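Local coordinates for protein histidine acid phosphatase (Bifidobacterium longum subsp. infantis, PDB 6RXD) that probably removes phosphate from inositol hexakisphosphate and related polyphosphates, and from 2,3-bisphosphoglycerate, as a histidine acid phosphatase of the MINPP type, at residues Y427-G430 against W434-E437; V17-A22 against Y472-V477; Y53-L58 against L308-I313; V477-E482 against T496-C501. All coordinates share one frame; numbering follows the deposited sequence. Where two conformers were deposited one is given.

Contact 1 of 4, residues Y427-G430 against W434-E437; sequences YTYG and WRGE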
loop_
_atom_site.group_PDB
_atom_site.type_symbol
_atom_site.label_atom_id
_atom_site.label_comp_id
_atom_site.label_asym_id
_atom_site.label_seq_id
_atom_site.Cartn_x
_atom_site.Cartn_y
_atom_site.Cartn_z
ATOM N N TYR A 427 18.390 -10.254 1.773
ATOM C CA TYR A 427 17.190 -10.407 0.959
ATOM C C TYR A 427 17.468 -10.128 -0.514
ATOM O O TYR A 427 17.982 -9.062 -0.866
ATOM C CB TYR A 427 16.136 -9.417 1.468
ATOM C CG TYR A 427 15.015 -9.132 0.490
ATOM C CD1 TYR A 427 13.921 -9.982 0.392
ATOM C CD2 TYR A 427 15.037 -7.996 -0.301
ATOM C CE1 TYR A 427 12.881 -9.723 -0.507
ATOM C CE2 TYR A 427 14.019 -7.729 -1.204
ATOM C CZ TYR A 427 12.941 -8.594 -1.301
ATOM O OH TYR A 427 11.928 -8.299 -2.201
ATOM N N THR A 428 17.131 -11.089 -1.375
ATOM C CA THR A 428 17.241 -10.897 -2.810
ATOM C C THR A 428 16.032 -11.515 -3.469
ATOM O O THR A 428 15.309 -12.292 -2.853
ATOM C CB THR A 428 18.494 -11.571 -3.411
ATOM O OG1 THR A 428 18.360 -12.995 -3.331
ATOM C CG2 THR A 428 19.772 -11.138 -2.700
ATOM N N TYR A 429 15.820 -11.170 -4.731
ATOM C CA TYR A 429 14.738 -11.765 -5.487
ATOM C C TYR A 429 14.947 -13.263 -5.704
ATOM O O TYR A 429 13.977 -14.008 -5.889
ATOM C CB TYR A 429 14.575 -11.031 -6.817
ATOM C CG TYR A 429 13.784 -9.740 -6.728
ATOM C CD1 TYR A 429 13.556 -8.973 -7.864
ATOM C CD2 TYR A 429 13.261 -9.285 -5.516
ATOM C CE1 TYR A 429 12.830 -7.797 -7.808
ATOM C CE2 TYR A 429 12.520 -8.093 -5.448
ATOM C CZ TYR A 429 12.308 -7.367 -6.613
ATOM O OH TYR A 429 11.573 -6.207 -6.587
ATOM N N GLY A 430 16.200 -13.710 -5.668
ATOM C CA GLY A 430 16.498 -15.125 -5.808
ATOM C C GLY A 430 16.263 -15.951 -4.553
ATOM O O GLY A 430 16.051 -17.165 -4.652
ATOM N N TRP A 434 9.055 -12.366 -1.274
ATOM C CA TRP A 434 8.438 -11.056 -1.028
ATOM C C TRP A 434 8.622 -10.091 -2.198
ATOM O O TRP A 434 9.741 -9.863 -2.671
ATOM C CB TRP A 434 9.035 -10.419 0.222
ATOM C CG TRP A 434 8.195 -9.330 0.872
ATOM C CD1 TRP A 434 7.339 -9.486 1.926
ATOM C CD2 TRP A 434 8.185 -7.921 0.554
ATOM N NE1 TRP A 434 6.789 -8.273 2.275
ATOM C CE2 TRP A 434 7.288 -7.297 1.450
ATOM C CE3 TRP A 434 8.833 -7.133 -0.404
ATOM C CZ2 TRP A 434 7.023 -5.922 1.418
ATOM C CZ3 TRP A 434 8.574 -5.759 -0.434
ATOM C CH2 TRP A 434 7.669 -5.170 0.469
ATOM N N ARG A 435 7.517 -9.516 -2.658
ATOM C CA ARG A 435 7.565 -8.462 -3.679
ATOM C C ARG A 435 6.552 -7.399 -3.321
ATOM O O ARG A 435 5.412 -7.720 -2.968
ATOM C CB ARG A 435 7.187 -9.004 -5.070
ATOM C CG ARG A 435 8.077 -10.099 -5.623
ATOM C CD ARG A 435 9.431 -9.569 -6.047
ATOM N NE ARG A 435 10.164 -10.653 -6.685
ATOM C CZ ARG A 435 10.812 -11.606 -6.022
ATOM N NH1 ARG A 435 11.421 -12.577 -6.685
ATOM N NH2 ARG A 435 10.838 -11.592 -4.700
ATOM N N GLY A 436 6.941 -6.133 -3.423
ATOM C CA GLY A 436 5.992 -5.059 -3.173
ATOM C C GLY A 436 4.769 -5.147 -4.060
ATOM O O GLY A 436 3.639 -4.872 -3.620
ATOM N N GLU A 437 4.984 -5.553 -5.305
ATOM C CA GLU A 437 3.918 -5.535 -6.304
ATOM C C GLU A 437 2.786 -6.488 -5.942
ATOM O O GLU A 437 1.647 -6.279 -6.352
ATOM C CB GLU A 437 4.468 -5.878 -7.699
ATOM C CG GLU A 437 4.930 -7.342 -7.794
ATOM C CD GLU A 437 5.555 -7.725 -9.105
ATOM O OE1 GLU A 437 5.916 -6.829 -9.902
ATOM O OE2 GLU A 437 5.686 -8.949 -9.344
#
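Tyr429 and Trp434 mark the closest backbone approach of 427-430 and 434-437, with CA atoms 7.8 Å apart, so the gap between the loop 427-430 and the lead-in to helix 436-439 is bridged by side chains. Arg435 spans most of it. Its guanidinium lies flat on one face of the Tyr429 ring, the two planes only 12° apart, and CZ stands 3.8 Å from the ring centroid, a cation-pi stack. The bend of the Arg435 chain at chi2 (-72°) also brings CD over the same ring, 3.8 Å from its centroid, as a CH-pi contact. From this stacked position NH1 of Arg435 donates to Tyr429 O at 3.0 Å, a bent bond of 139° at the hydrogen. NH2 of Arg435 turns to Trp434 O instead, at 2.9 Å, and also serves Asn432 O. Trp434 O has a second donor, the hydroxyl OH of Tyr427 at 2.7 Å, and the two arrive from opposite faces of the carbonyl plane. The Tyr427 ring meets this oxygen with its edge, while CE1 rests 4.0 Å from Trp434 CB. Helix 339-357 packs on both tyrosines: Phe354 stacks on Tyr427, and Tyr429 OH hydrogen-bonds to Asp350. The paired donors and the stack should restrict rotation of the Trp434 carbonyl and the guanidinium, just where Arg435 takes the N-cap position before helix 436-439.

Contact 2 of 4, residues V17-A22 against Y472-V477; sequences VAPNDA and YNENEV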
loop_
_atom_site.group_PDB
_atom_site.type_symbol
_atom_site.label_atom_id
_atom_site.label_comp_id
_atom_site.label_asym_id
_atom_site.label_seq_id
_atom_site.Cartn_x
_atom_site.Cartn_y
_atom_site.Cartn_z
ATOM N N VAL A 17 -4.858 -4.672 -9.343
ATOM C CA VAL A 17 -5.415 -5.509 -10.398
ATOM C C VAL A 17 -6.782 -6.005 -9.941
ATOM O O VAL A 17 -6.875 -6.886 -9.095
ATOM C CB VAL A 17 -4.497 -6.691 -10.716
ATOM C CG1 VAL A 17 -5.104 -7.536 -11.836
ATOM C CG2 VAL A 17 -3.119 -6.192 -11.119
ATOM N N ALA A 18 -7.840 -5.416 -10.489
ATOM C CA ALA A 18 -9.206 -5.794 -10.109
ATOM C C ALA A 18 -9.514 -7.203 -10.611
ATOM O O ALA A 18 -8.989 -7.625 -11.643
ATOM C CB ALA A 18 -10.206 -4.801 -10.670
ATOM N N PRO A 19 -10.355 -7.944 -9.875
ATOM C CA PRO A 19 -10.649 -9.309 -10.323
ATOM C C PRO A 19 -11.447 -9.309 -11.618
ATOM O O PRO A 19 -12.286 -8.431 -11.832
ATOM C CB PRO A 19 -11.491 -9.874 -9.174
ATOM C CG PRO A 19 -12.181 -8.657 -8.586
ATOM C CD PRO A 19 -11.122 -7.573 -8.667
ATOM N N ASN A 20 -11.178 -10.273 -12.491
ATOM C CA ASN A 20 -11.996 -10.411 -13.688
ATOM C C ASN A 20 -13.342 -11.025 -13.334
ATOM O O ASN A 20 -13.532 -11.511 -12.215
ATOM C CB ASN A 20 -11.276 -11.216 -14.777
ATOM C CG ASN A 20 -10.858 -12.610 -14.319
ATOM O OD1 ASN A 20 -11.540 -13.257 -13.526
ATOM N ND2 ASN A 20 -9.728 -13.083 -14.835
ATOM N N ASP A 21 -14.272 -11.008 -14.281
ATOM C CA ASP A 21 -15.618 -11.524 -14.032
ATOM C C ASP A 21 -15.640 -12.990 -13.587
ATOM O O ASP A 21 -16.481 -13.386 -12.785
ATOM C CB ASP A 21 -16.503 -11.322 -15.265
ATOM C CG ASP A 21 -16.932 -9.881 -15.438
ATOM O OD1 ASP A 21 -17.919 -9.639 -16.168
ATOM O OD2 ASP A 21 -16.287 -8.992 -14.840
ATOM N N ALA A 22 -14.711 -13.787 -14.107
ATOM C CA ALA A 22 -14.608 -15.192 -13.727
ATOM C C ALA A 22 -14.268 -15.335 -12.246
ATOM O O ALA A 22 -14.902 -16.104 -11.518
ATOM C CB ALA A 22 -13.562 -15.881 -14.569
ATOM N N TYR A 472 -7.636 -11.834 -0.449
ATOM C CA TYR A 472 -6.461 -10.969 -0.375
ATOM C C TYR A 472 -6.299 -10.394 -1.775
ATOM O O TYR A 472 -6.123 -11.144 -2.750
ATOM C CB TYR A 472 -5.242 -11.812 -0.007
ATOM C CG TYR A 472 -3.923 -11.076 0.169
ATOM C CD1 TYR A 472 -3.864 -9.725 0.504
ATOM C CD2 TYR A 472 -2.727 -11.757 -0.007
ATOM C CE1 TYR A 472 -2.626 -9.075 0.671
ATOM C CE2 TYR A 472 -1.501 -11.134 0.149
ATOM C CZ TYR A 472 -1.450 -9.801 0.490
ATOM O OH TYR A 472 -0.215 -9.219 0.665
ATOM N N ASN A 473 -6.415 -9.075 -1.885
ATOM C CA ASN A 473 -6.475 -8.409 -3.180
ATOM C C ASN A 473 -7.534 -9.047 -4.085
ATOM O O ASN A 473 -7.356 -9.189 -5.303
ATOM C CB ASN A 473 -5.076 -8.367 -3.815
ATOM C CG ASN A 473 -4.055 -7.688 -2.910
ATOM O OD1 ASN A 473 -4.405 -6.781 -2.163
ATOM N ND2 ASN A 473 -2.793 -8.120 -2.973
ATOM N N GLU A 474 -8.644 -9.412 -3.444
ATOM C CA GLU A 474 -9.818 -10.007 -4.077
ATOM C C GLU A 474 -9.602 -11.387 -4.694
ATOM O O GLU A 474 -10.434 -11.867 -5.464
ATOM C CB GLU A 474 -10.501 -9.020 -5.030
ATOM C CG GLU A 474 -11.358 -8.001 -4.260
ATOM C CD GLU A 474 -11.944 -6.923 -5.145
ATOM O OE1 GLU A 474 -11.160 -6.083 -5.633
ATOM O OE2 GLU A 474 -13.183 -6.908 -5.346
ATOM N N ASN A 475 -8.502 -12.040 -4.328
ATOM C CA ASN A 475 -8.333 -13.458 -4.623
ATOM C C ASN A 475 -8.668 -14.250 -3.372
ATOM O O ASN A 475 -8.190 -13.922 -2.289
ATOM C CB ASN A 475 -6.890 -13.756 -5.033
ATOM C CG ASN A 475 -6.488 -13.042 -6.301
ATOM O OD1 ASN A 475 -7.162 -13.159 -7.332
ATOM N ND2 ASN A 475 -5.398 -12.280 -6.235
ATOM N N GLU A 476 -9.490 -15.283 -3.511
ATOM C CA GLU A 476 -9.788 -16.145 -2.367
ATOM C C GLU A 476 -8.563 -16.974 -2.041
ATOM O O GLU A 476 -7.989 -17.639 -2.918
ATOM C CB GLU A 476 -10.995 -17.046 -2.663
ATOM C CG GLU A 476 -11.441 -17.907 -1.472
ATOM C CD GLU A 476 -12.801 -18.538 -1.707
ATOM O OE1 GLU A 476 -13.230 -18.568 -2.879
ATOM O OE2 GLU A 476 -13.449 -18.983 -0.731
ATOM N N VAL A 477 -8.147 -16.928 -0.777
ATOM C CA VAL A 477 -6.951 -17.634 -0.346
ATOM C C VAL A 477 -7.236 -18.387 0.941
ATOM O O VAL A 477 -8.110 -17.995 1.716
ATOM C CB VAL A 477 -5.759 -16.665 -0.123
ATOM C CG1 VAL A 477 -5.313 -16.045 -1.443
ATOM C CG2 VAL A 477 -6.118 -15.588 0.902
HETATM O O HOH W 1 -5.477 -8.091 -7.139
HETATM O O HOH W 2 -8.358 -9.308 -7.909
#
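Pro19 lies obliquely across the end of the Glu474 side chain, its ring edge CG-CD set against the carboxylate. CD of Pro19 comes 3.4 Å from OE1 of Glu474, and CG of Pro19 lies 3.8 Å from OE2, so both oxygens are approached by ring methylenes. CB of Glu474 adds a van der Waals touch at 3.9 Å from CG of Pro19. The Glu474 chain is extended beyond CG (chi2 174°), which carries the carboxylate along the proline. There its polar needs are met by others: OE1 bonds to Tyr16 OH, and OE2 forms a salt bridge with Arg114 of helix 102-118, a helix that Pro19 also touches. Glu474 occupies a type I' beta turn running from Tyr472 to Asn475, which makes a tight hairpin of strands 467-472 and 475-477; Asn475 N to Tyr472 O, at 3.0 Å, is one of its two closing backbone bonds. Both central residues have positive phi, 51° at Asn473 and 65° at Glu474. Beside the proline the two backbones do not bond directly, since Val17 O and Asn473 O are both acceptors. Two waters lie within hydrogen-bonding distance of both oxygens, water 1 at 2.7 Å from Val17 O and water 2 at 3.1 Å from it, though not every such bond need form at once.

Contact 3 of 4, residues Y53-L58 against L308-I313; sequences YKYDAL and LYNLYI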
loop_
_atom_site.group_PDB
_atom_site.type_symbol
_atom_site.label_atom_id
_atom_site.label_comp_id
_atom_site.label_asym_id
_atom_site.label_seq_id
_atom_site.Cartn_x
_atom_site.Cartn_y
_atom_site.Cartn_z
ATOM N N TYR A 53 7.273 18.268 -5.541
ATOM C CA TYR A 53 8.082 18.656 -6.689
ATOM C C TYR A 53 9.529 18.344 -6.340
ATOM O O TYR A 53 10.212 19.133 -5.672
ATOM C CB TYR A 53 7.864 20.148 -6.989
ATOM C CG TYR A 53 8.565 20.683 -8.226
ATOM C CD1 TYR A 53 8.444 20.051 -9.462
ATOM C CD2 TYR A 53 9.331 21.838 -8.157
ATOM C CE1 TYR A 53 9.100 20.556 -10.594
ATOM C CE2 TYR A 53 9.974 22.348 -9.268
ATOM C CZ TYR A 53 9.855 21.709 -10.486
ATOM O OH TYR A 53 10.511 22.233 -11.586
ATOM N N LYS A 54 9.989 17.177 -6.775
ATOM C CA LYS A 54 11.245 16.629 -6.267
ATOM C C LYS A 54 11.951 15.779 -7.316
ATOM O O LYS A 54 12.947 16.223 -7.896
ATOM C CB LYS A 54 10.991 15.821 -4.987
ATOM C CG LYS A 54 12.256 15.227 -4.374
ATOM C CD LYS A 54 11.961 14.441 -3.085
ATOM C CE LYS A 54 11.111 13.206 -3.355
ATOM N NZ LYS A 54 10.931 12.395 -2.112
ATOM N N TYR A 55 11.451 14.566 -7.556
ATOM C CA TYR A 55 12.058 13.690 -8.558
ATOM C C TYR A 55 11.955 14.331 -9.936
ATOM O O TYR A 55 12.905 14.306 -10.733
ATOM C CB TYR A 55 11.355 12.332 -8.586
ATOM C CG TYR A 55 11.547 11.499 -7.330
ATOM C CD1 TYR A 55 12.791 11.394 -6.723
ATOM C CD2 TYR A 55 10.470 10.837 -6.746
ATOM C CE1 TYR A 55 12.965 10.631 -5.574
ATOM C CE2 TYR A 55 10.630 10.075 -5.596
ATOM C CZ TYR A 55 11.879 9.978 -5.016
ATOM O OH TYR A 55 12.040 9.213 -3.877
ATOM N N ASP A 56 10.786 14.892 -10.222
ATOM C CA ASP A 56 10.583 15.602 -11.477
ATOM C C ASP A 56 11.356 16.917 -11.527
ATOM O O ASP A 56 11.879 17.300 -12.580
ATOM C CB ASP A 56 9.079 15.824 -11.761
ATOM C CG ASP A 56 8.328 16.507 -10.610
ATOM O OD1 ASP A 56 7.267 17.109 -10.882
ATOM O OD2 ASP A 56 8.750 16.430 -9.438
ATOM N N ALA A 57 11.460 17.590 -10.382
ATOM C CA ALA A 57 12.225 18.830 -10.305
ATOM C C ALA A 57 13.700 18.571 -10.591
ATOM O O ALA A 57 14.313 19.232 -11.436
ATOM C CB ALA A 57 12.062 19.468 -8.932
ATOM N N LEU A 58 14.273 17.616 -9.864
ATOM C CA LEU A 58 15.709 17.381 -9.951
ATOM C C LEU A 58 16.120 16.922 -11.341
ATOM O O LEU A 58 17.172 17.328 -11.854
ATOM C CB LEU A 58 16.157 16.362 -8.896
ATOM C CG LEU A 58 16.210 16.879 -7.456
ATOM C CD1 LEU A 58 16.342 15.730 -6.475
ATOM C CD2 LEU A 58 17.375 17.840 -7.307
ATOM N N LEU A 308 14.602 8.604 -11.925
ATOM C CA LEU A 308 13.917 8.296 -13.181
ATOM C C LEU A 308 13.013 7.078 -12.994
ATOM O O LEU A 308 11.881 7.052 -13.489
ATOM C CB LEU A 308 14.925 8.049 -14.322
ATOM C CG LEU A 308 14.333 7.864 -15.727
ATOM C CD1 LEU A 308 13.476 9.074 -16.062
ATOM C CD2 LEU A 308 15.457 7.717 -16.741
ATOM N N TYR A 309 13.508 6.075 -12.271
ATOM C CA TYR A 309 12.688 4.912 -11.951
ATOM C C TYR A 309 11.470 5.318 -11.127
ATOM O O TYR A 309 10.368 4.820 -11.354
ATOM C CB TYR A 309 13.508 3.849 -11.216
ATOM C CG TYR A 309 12.670 2.682 -10.739
ATOM C CD1 TYR A 309 12.186 1.737 -11.636
ATOM C CD2 TYR A 309 12.364 2.529 -9.398
ATOM C CE1 TYR A 309 11.405 0.667 -11.188
ATOM C CE2 TYR A 309 11.598 1.474 -8.958
ATOM C CZ TYR A 309 11.123 0.552 -9.854
ATOM O OH TYR A 309 10.354 -0.490 -9.390
ATOM N N ASN A 310 11.648 6.229 -10.171
ATOM C CA ASN A 310 10.499 6.688 -9.389
ATOM C C ASN A 310 9.443 7.382 -10.251
ATOM O O ASN A 310 8.243 7.294 -9.969
ATOM C CB ASN A 310 10.933 7.589 -8.223
ATOM C CG ASN A 310 11.241 6.785 -6.963
ATOM O OD1 ASN A 310 10.331 6.382 -6.236
ATOM N ND2 ASN A 310 12.513 6.529 -6.719
ATOM N N LEU A 311 9.877 8.069 -11.300
ATOM C CA LEU A 311 8.902 8.701 -12.193
ATOM C C LEU A 311 8.185 7.650 -13.026
ATOM O O LEU A 311 6.983 7.752 -13.256
ATOM C CB LEU A 311 9.567 9.758 -13.089
ATOM C CG LEU A 311 10.137 10.981 -12.362
ATOM C CD1 LEU A 311 10.628 11.985 -13.402
ATOM C CD2 LEU A 311 9.102 11.628 -11.448
ATOM N N TYR A 312 8.919 6.632 -13.460
ATOM C CA TYR A 312 8.339 5.517 -14.212
ATOM C C TYR A 312 7.240 4.809 -13.425
ATOM O O TYR A 312 6.155 4.508 -13.966
ATOM C CB TYR A 312 9.460 4.548 -14.599
ATOM C CG TYR A 312 9.044 3.153 -15.004
ATOM C CD1 TYR A 312 8.399 2.915 -16.213
ATOM C CD2 TYR A 312 9.351 2.071 -14.196
ATOM C CE1 TYR A 312 8.043 1.632 -16.587
ATOM C CE2 TYR A 312 9.004 0.782 -14.561
ATOM C CZ TYR A 312 8.348 0.571 -15.761
ATOM O OH TYR A 312 7.995 -0.709 -16.141
ATOM N N ILE A 313 7.493 4.541 -12.151
ATOM C CA ILE A 313 6.488 3.817 -11.395
ATOM C C ILE A 313 5.300 4.696 -11.009
ATOM O O ILE A 313 4.159 4.228 -10.991
ATOM C CB ILE A 313 7.087 3.068 -10.194
ATOM C CG1 ILE A 313 7.596 4.051 -9.139
ATOM C CG2 ILE A 313 8.193 2.126 -10.668
ATOM C CD1 ILE A 313 8.286 3.361 -7.941
#
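The first turn of helix 55-69 packs against the middle of helix 301-317 through Tyr55, which faces Asn310 and Leu311. Between 53-58 and 308-313 the nearest CA atoms are those of Tyr55 and Leu311, 6.9 Å apart. The flat amide of Asn310 is stacked on one face of the Tyr55 ring with planes 15° apart. CB of Asn310 makes the CH-pi contact, 3.8 Å from the ring centroid and displaced toward the rim, and CG of Asn310 follows at 3.6 Å from CE2 of Tyr55. On the opposite ring face lies CE of Lys54, so the phenol is sandwiched between an aliphatic chain and an amide. ND2 of Asn310 bonds to Met306 O, one turn back in its own helix, which fixes the amide's orientation against the ring face. In this helical part of the fold, helix 75-95 adds Leu85 against Leu311, and helix 339-357 packs on Tyr309 and Ile313. With CG anti to its carbonyl carbon (chi1 -65°), Leu311 sends CD2 to within 3.7 Å of CB of Tyr55 and 3.9 Å of N of Asp56. Asp56 itself turns back toward the helix start: its OD2 accepts from Lys54 N at 3.0 Å, while OD1 is held by Thr89 and Tyr97.

Contact 4 of 4, residues V477-E482 against T496-C501; sequences VPFRSE and TELKSC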
loop_
_atom_site.group_PDB
_atom_site.type_symbol
_atom_site.label_atom_id
_atom_site.label_comp_id
_atom_site.label_asym_id
_atom_site.label_seq_id
_atom_site.Cartn_x
_atom_site.Cartn_y
_atom_site.Cartn_z
ATOM N N VAL A 477 -8.147 -16.928 -0.777
ATOM C CA VAL A 477 -6.951 -17.634 -0.346
ATOM C C VAL A 477 -7.236 -18.387 0.941
ATOM O O VAL A 477 -8.110 -17.995 1.716
ATOM C CB VAL A 477 -5.759 -16.665 -0.123
ATOM C CG1 VAL A 477 -5.313 -16.045 -1.443
ATOM C CG2 VAL A 477 -6.118 -15.588 0.902
ATOM N N PRO A 478 -6.502 -19.480 1.168
ATOM C CA PRO A 478 -6.557 -20.131 2.476
ATOM C C PRO A 478 -5.921 -19.234 3.519
ATOM O O PRO A 478 -5.119 -18.357 3.188
ATOM C CB PRO A 478 -5.695 -21.385 2.282
ATOM C CG PRO A 478 -4.774 -21.056 1.132
ATOM C CD PRO A 478 -5.595 -20.164 0.227
ATOM N N PHE A 479 -6.282 -19.443 4.775
ATOM C CA PHE A 479 -5.495 -18.886 5.862
ATOM C C PHE A 479 -4.176 -19.648 5.933
ATOM O O PHE A 479 -3.974 -20.619 5.187
ATOM C CB PHE A 479 -6.281 -18.955 7.175
ATOM C CG PHE A 479 -7.271 -17.815 7.348
ATOM C CD1 PHE A 479 -6.908 -16.665 8.035
ATOM C CD2 PHE A 479 -8.551 -17.895 6.810
ATOM C CE1 PHE A 479 -7.808 -15.622 8.199
ATOM C CE2 PHE A 479 -9.455 -16.851 6.968
ATOM C CZ PHE A 479 -9.074 -15.708 7.662
ATOM N N ARG A 480 -3.263 -19.196 6.789
ATOM C CA ARG A 480 -1.915 -19.765 6.855
ATOM C C ARG A 480 -1.956 -21.260 7.136
ATOM O O ARG A 480 -2.905 -21.756 7.743
ATOM C CB ARG A 480 -1.079 -19.041 7.919
ATOM C CG ARG A 480 -1.735 -19.005 9.279
ATOM C CD ARG A 480 -0.891 -18.202 10.282
ATOM N NE ARG A 480 0.494 -18.671 10.285
ATOM C CZ ARG A 480 1.571 -17.892 10.359
ATOM N NH1 ARG A 480 1.463 -16.568 10.459
ATOM N NH2 ARG A 480 2.780 -18.449 10.346
ATOM N N SER A 481 -0.927 -21.973 6.683
ATOM C CA SER A 481 -0.953 -23.436 6.613
ATOM C C SER A 481 -1.192 -24.148 7.943
ATOM O O SER A 481 -1.657 -25.286 7.961
ATOM C CB SER A 481 0.343 -23.948 5.980
ATOM O OG SER A 481 1.430 -23.699 6.847
ATOM N N GLU A 482 -0.889 -23.493 9.058
ATOM C CA GLU A 482 -1.151 -24.118 10.350
ATOM C C GLU A 482 -2.652 -24.250 10.621
ATOM O O GLU A 482 -3.086 -25.121 11.390
ATOM C CB GLU A 482 -0.471 -23.326 11.470
ATOM C CG GLU A 482 1.043 -23.249 11.359
ATOM C CD GLU A 482 1.522 -21.962 10.703
ATOM O OE1 GLU A 482 0.789 -21.396 9.856
ATOM O OE2 GLU A 482 2.630 -21.503 11.046
ATOM N N THR A 496 -13.282 -20.128 16.152
ATOM C CA THR A 496 -12.481 -20.679 17.246
ATOM C C THR A 496 -11.093 -21.074 16.740
ATOM O O THR A 496 -10.084 -20.856 17.417
ATOM C CB THR A 496 -13.156 -21.904 17.872
ATOM O OG1 THR A 496 -13.548 -22.807 16.829
ATOM C CG2 THR A 496 -14.397 -21.501 18.668
ATOM N N GLU A 497 -11.050 -21.656 15.545
ATOM C CA GLU A 497 -9.792 -22.105 14.966
ATOM C C GLU A 497 -8.894 -20.918 14.658
ATOM O O GLU A 497 -7.693 -20.960 14.943
ATOM C CB GLU A 497 -10.035 -22.957 13.708
ATOM C CG GLU A 497 -8.765 -23.266 12.903
ATOM C CD GLU A 497 -7.838 -24.263 13.574
ATOM O OE1 GLU A 497 -8.145 -24.734 14.689
ATOM O OE2 GLU A 497 -6.783 -24.585 12.979
ATOM N N LEU A 498 -9.461 -19.858 14.081
ATOM C CA LEU A 498 -8.663 -18.673 13.763
ATOM C C LEU A 498 -8.093 -18.036 15.018
ATOM O O LEU A 498 -6.949 -17.583 15.017
ATOM C CB LEU A 498 -9.464 -17.644 12.965
ATOM C CG LEU A 498 -9.867 -18.083 11.560
ATOM C CD1 LEU A 498 -10.460 -16.905 10.794
ATOM C CD2 LEU A 498 -8.656 -18.652 10.828
ATOM N N LYS A 499 -8.872 -18.002 16.093
ATOM C CA LYS A 499 -8.388 -17.373 17.320
ATOM C C LYS A 499 -7.179 -18.109 17.880
ATOM O O LYS A 499 -6.282 -17.508 18.478
ATOM C CB LYS A 499 -9.505 -17.296 18.364
ATOM C CG LYS A 499 -10.546 -16.225 18.060
ATOM C CD LYS A 499 -11.670 -16.254 19.096
ATOM C CE LYS A 499 -12.728 -15.203 18.788
ATOM N NZ LYS A 499 -13.947 -15.396 19.635
ATOM N N SER A 500 -7.152 -19.418 17.675
ATOM C CA SER A 500 -6.003 -20.208 18.085
ATOM C C SER A 500 -4.866 -20.128 17.079
ATOM O O SER A 500 -3.717 -19.872 17.443
ATOM C CB SER A 500 -6.435 -21.670 18.284
ATOM O OG SER A 500 -5.338 -22.538 18.479
ATOM N N CYS A 501 -5.176 -20.325 15.804
ATOM C CA CYS A 501 -4.141 -20.532 14.792
ATOM C C CYS A 501 -3.511 -19.242 14.275
ATOM O O CYS A 501 -2.419 -19.265 13.701
ATOM C CB CYS A 501 -4.657 -21.397 13.626
ATOM S SG CYS A 501 -5.764 -20.605 12.408
#
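Apolar contact dominates between Phe479 and Leu498, whose side chains cross at about a right angle. Leu498 spreads both methyls over one face of the phenyl ring: CD2 sits over its centre, 3.9 Å from the centroid and 13° off the normal, a CH-pi contact, while CD1 lies 3.6 Å from CZ of Phe479. The leucine's chi1 of -66°, with CG anti to the carbonyl carbon, directs the forked end to that face. Polar interaction is confined within each segment or directed outside. Arg480 grips Glu482 side-on: NE reaches OE1 of Glu482 at 2.8 Å in a nearly straight salt-bridge bond (171°), and NH2 reaches OE2 of Glu482 at 3.1 Å. Across the segments Arg480 offers only a van der Waals touch, CD to Cys501 O at 3.9 Å; that oxygen accepts from His506 ND1, and His506, a zinc ligand in another structure of this protein, also lies against Arg480. A disulfide from Cys501, modelled in two conformers, to Cys483, next after Glu482, adds a covalent link. Helix 495-501 thereby lies beside the loop after strand 475-477, with Tyr493 and Trp448 meeting Phe479 edge-to-face and Val468 of strand 467-472 packing on Leu498.

In the fold
Along the chain contact 3 closes first, then contact 1; contact 2 encloses both by bringing the N-terminal segment to the hairpin after strand 467-472, and contact 4 comes last. Contacts 2 and 4 share Val477, with centres about 20 Å apart, and both border strand 467-472 of the mixed sheet. Contacts 1 and 3 lie about 22 Å apart, centre to centre, and both adjoin helix 339-357, contact 3 through Tyr309 and Ile313. Contacts 3 and 4 are on opposite sides of the chain's centre, their centres about 42 Å apart. Contacts 1 and 3 thus join helical parts round helix 339-357, while contacts 2 and 4 hold N- and C-terminal parts to the mixed sheet.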